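Local coordinates for shikimate dehydrogenase (NADP(+)) (Peptoclostridium difficile, PDB 5DZS), which probably catalyses the reversible NADPH-linked reduction of 3-dehydroshikimate to shikimate, a step of chorismate and aromatic amino acid biosynthesis, at residues I114-L124 / L170-A181. Sequence-based numbering, arbitrary orientation.
Sequences IDVQGKVAVIL and LKHIKGDIILNA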
# COMPACT_ATOMS: atom_id res chain seq x y z
N ILE B 114 0.65 15.06 21.23
CA ILE B 114 1.69 16.07 21.08
C ILE B 114 1.55 16.75 19.71
O ILE B 114 1.79 16.12 18.66
CB ILE B 114 3.11 15.47 21.21
CG1 ILE B 114 3.30 14.78 22.56
CG2 ILE B 114 4.16 16.56 21.03
CD1 ILE B 114 4.54 13.93 22.64
N ASP B 115 1.14 18.02 19.73
CA ASP B 115 1.00 18.81 18.51
C ASP B 115 2.29 19.62 18.39
O ASP B 115 2.63 20.37 19.30
CB ASP B 115 -0.21 19.74 18.62
CG ASP B 115 -0.44 20.58 17.37
OD1 ASP B 115 0.05 20.21 16.28
OD2 ASP B 115 -1.12 21.62 17.49
N VAL B 116 3.00 19.47 17.28
CA VAL B 116 4.27 20.17 17.09
C VAL B 116 4.11 21.54 16.41
O VAL B 116 5.08 22.27 16.24
CB VAL B 116 5.29 19.31 16.29
CG1 VAL B 116 5.37 17.90 16.87
CG2 VAL B 116 4.92 19.23 14.82
N GLN B 117 2.87 21.86 16.03
CA GLN B 117 2.54 23.13 15.38
C GLN B 117 3.12 24.33 16.14
O GLN B 117 2.85 24.51 17.32
CB GLN B 117 1.02 23.28 15.29
CG GLN B 117 0.52 24.63 14.79
CD GLN B 117 0.98 24.95 13.38
OE1 GLN B 117 1.20 24.06 12.57
NE2 GLN B 117 1.11 26.24 13.08
N GLY B 118 3.91 25.14 15.44
CA GLY B 118 4.51 26.35 16.02
C GLY B 118 5.48 26.14 17.17
O GLY B 118 5.80 27.10 17.88
N LYS B 119 5.98 24.92 17.34
CA LYS B 119 6.90 24.64 18.44
C LYS B 119 8.37 24.64 18.01
O LYS B 119 8.70 24.82 16.84
CB LYS B 119 6.53 23.33 19.11
CG LYS B 119 5.19 23.43 19.81
CD LYS B 119 4.88 22.20 20.62
CE LYS B 119 3.53 22.36 21.32
NZ LYS B 119 3.11 21.11 22.01
N VAL B 120 9.25 24.49 19.00
CA VAL B 120 10.69 24.44 18.77
C VAL B 120 11.12 23.04 19.15
O VAL B 120 10.79 22.57 20.24
CB VAL B 120 11.45 25.47 19.64
CG1 VAL B 120 12.96 25.36 19.40
CG2 VAL B 120 10.97 26.89 19.36
N ALA B 121 11.83 22.36 18.25
CA ALA B 121 12.27 21.00 18.52
C ALA B 121 13.71 20.79 18.11
O ALA B 121 14.25 21.46 17.22
CB ALA B 121 11.38 19.99 17.80
N VAL B 122 14.33 19.83 18.80
CA VAL B 122 15.68 19.43 18.52
C VAL B 122 15.67 17.92 18.30
O VAL B 122 15.08 17.18 19.09
CB VAL B 122 16.64 19.73 19.69
CG1 VAL B 122 18.01 19.09 19.46
CG2 VAL B 122 16.76 21.23 19.87
N ILE B 123 16.29 17.49 17.21
CA ILE B 123 16.47 16.07 16.93
C ILE B 123 17.93 15.74 17.23
O ILE B 123 18.84 16.42 16.75
CB ILE B 123 16.22 15.71 15.46
CG1 ILE B 123 14.75 15.95 15.09
CG2 ILE B 123 16.61 14.25 15.20
CD1 ILE B 123 14.48 15.93 13.60
N LEU B 124 18.15 14.70 18.02
CA LEU B 124 19.48 14.23 18.33
C LEU B 124 19.86 13.12 17.36
O LEU B 124 19.19 12.07 17.33
CB LEU B 124 19.56 13.68 19.74
CG LEU B 124 19.11 14.61 20.87
CD1 LEU B 124 19.15 13.84 22.18
CD2 LEU B 124 20.00 15.84 20.90
N LEU B 170 24.19 23.08 21.45
CA LEU B 170 22.94 22.63 22.04
C LEU B 170 22.78 23.07 23.49
O LEU B 170 21.66 23.20 23.98
CB LEU B 170 22.84 21.11 21.95
CG LEU B 170 21.60 20.46 22.56
CD1 LEU B 170 20.32 21.00 21.93
CD2 LEU B 170 21.67 18.96 22.39
N LYS B 171 23.91 23.31 24.17
CA LYS B 171 23.89 23.72 25.56
C LYS B 171 23.12 25.02 25.78
O LYS B 171 22.57 25.24 26.86
CB LYS B 171 25.32 23.92 26.08
CG LYS B 171 26.19 22.67 26.12
CD LYS B 171 27.56 22.99 26.72
CE LYS B 171 28.46 21.77 26.73
NZ LYS B 171 29.83 22.07 27.24
N HIS B 172 23.06 25.86 24.74
CA HIS B 172 22.38 27.16 24.84
C HIS B 172 21.02 27.21 24.13
O HIS B 172 20.47 28.29 23.94
CB HIS B 172 23.28 28.26 24.27
CG HIS B 172 24.70 28.16 24.72
ND1 HIS B 172 25.10 28.53 25.99
CD2 HIS B 172 25.81 27.74 24.08
CE1 HIS B 172 26.40 28.32 26.11
NE2 HIS B 172 26.86 27.85 24.97
N ILE B 173 20.48 26.06 23.72
CA ILE B 173 19.18 26.04 23.06
C ILE B 173 18.08 25.64 24.03
O ILE B 173 18.20 24.64 24.76
CB ILE B 173 19.14 25.10 21.82
CG1 ILE B 173 19.77 25.77 20.60
CG2 ILE B 173 17.70 24.81 21.41
CD1 ILE B 173 21.21 26.17 20.77
N LYS B 174 16.99 26.40 24.01
CA LYS B 174 15.82 26.12 24.82
C LYS B 174 14.66 25.87 23.85
O LYS B 174 14.47 26.62 22.90
CB LYS B 174 15.52 27.30 25.75
CG LYS B 174 16.73 27.77 26.55
CD LYS B 174 16.46 28.99 27.43
CE LYS B 174 15.77 28.64 28.74
NZ LYS B 174 14.38 28.11 28.60
N GLY B 175 13.90 24.81 24.08
CA GLY B 175 12.78 24.50 23.20
C GLY B 175 11.69 23.67 23.85
O GLY B 175 11.73 23.40 25.05
N ASP B 176 10.73 23.26 23.04
CA ASP B 176 9.60 22.45 23.50
C ASP B 176 9.92 20.96 23.53
O ASP B 176 9.72 20.30 24.54
CB ASP B 176 8.40 22.66 22.57
CG ASP B 176 7.89 24.08 22.60
OD1 ASP B 176 7.26 24.45 23.61
OD2 ASP B 176 8.08 24.82 21.61
N ILE B 177 10.41 20.45 22.40
CA ILE B 177 10.64 19.02 22.23
C ILE B 177 12.08 18.64 21.92
O ILE B 177 12.74 19.30 21.11
CB ILE B 177 9.79 18.51 21.04
CG1 ILE B 177 8.30 18.67 21.34
CG2 ILE B 177 10.12 17.06 20.71
CD1 ILE B 177 7.42 18.57 20.11
N ILE B 178 12.56 17.60 22.58
CA ILE B 178 13.85 17.02 22.25
C ILE B 178 13.60 15.54 21.95
O ILE B 178 13.04 14.79 22.78
CB ILE B 178 14.94 17.27 23.32
CG1 ILE B 178 16.31 16.78 22.81
CG2 ILE B 178 14.57 16.66 24.66
CD1 ILE B 178 17.47 17.24 23.68
N LEU B 179 14.01 15.13 20.76
CA LEU B 179 13.78 13.78 20.28
C LEU B 179 15.11 13.05 20.05
O LEU B 179 16.01 13.56 19.34
CB LEU B 179 12.94 13.84 19.01
CG LEU B 179 12.53 12.50 18.37
CD1 LEU B 179 11.21 12.62 17.64
CD2 LEU B 179 13.61 11.96 17.44
N ASN B 180 15.25 11.89 20.69
CA ASN B 180 16.45 11.09 20.53
C ASN B 180 16.35 10.11 19.37
O ASN B 180 15.61 9.12 19.43
CB ASN B 180 16.73 10.27 21.79
CG ASN B 180 17.95 9.39 21.63
OD1 ASN B 180 18.95 9.81 21.05
ND2 ASN B 180 17.86 8.15 22.11
N ALA B 181 17.12 10.38 18.31
CA ALA B 181 17.20 9.50 17.15
C ALA B 181 18.58 8.81 17.08
O ALA B 181 18.95 8.29 16.03
CB ALA B 181 16.94 10.27 15.87
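Strands 120-124 and 177-180 are the two central neighbours of the parallel sheet in the NADP-binding, Rossmann-like domain. Ala121 pairs with Ile177 and Leu124 with Asn180. At the N-terminal end of the pair, Asp176 bonds to Val120 twice, by side chain and by backbone. With CG beside the backbone N (chi1 -64°), Asp176 turns OD2 to the Val120 N-H and accepts it through the anti lone pair, Val120 N to Asp176 OD2 2.9 Å. Val120 O has two donors: Ile177 N comes in nearly straight (169°) in the carbonyl plane, while Asp176 N is bent and tilted from it. Further on, the bond from Leu124 N to Leu179 O is 2.8 Å long and nearly straight (171°). Strand order 3-2-1-4-5-6 puts strand 144-149 beyond 120-124 and strand 205-208 beyond 177-180, as in the classic dinucleotide-binding fold. On one sheet face, CD1 of Ile177 meets Ile114 CG2 and Val116 CG1, each at 3.9 Å. Helix 128-139 packs on Val116 and Ile123 on this same side. On the other face, Leu170 sets CD1 against Val122 CG1 (3.9 Å) and CD2 against Leu124 CD2 (3.8 Å). Near the C-terminal ends, Leu179 lies close to Leu209, a predicted NADP(+)-binding residue.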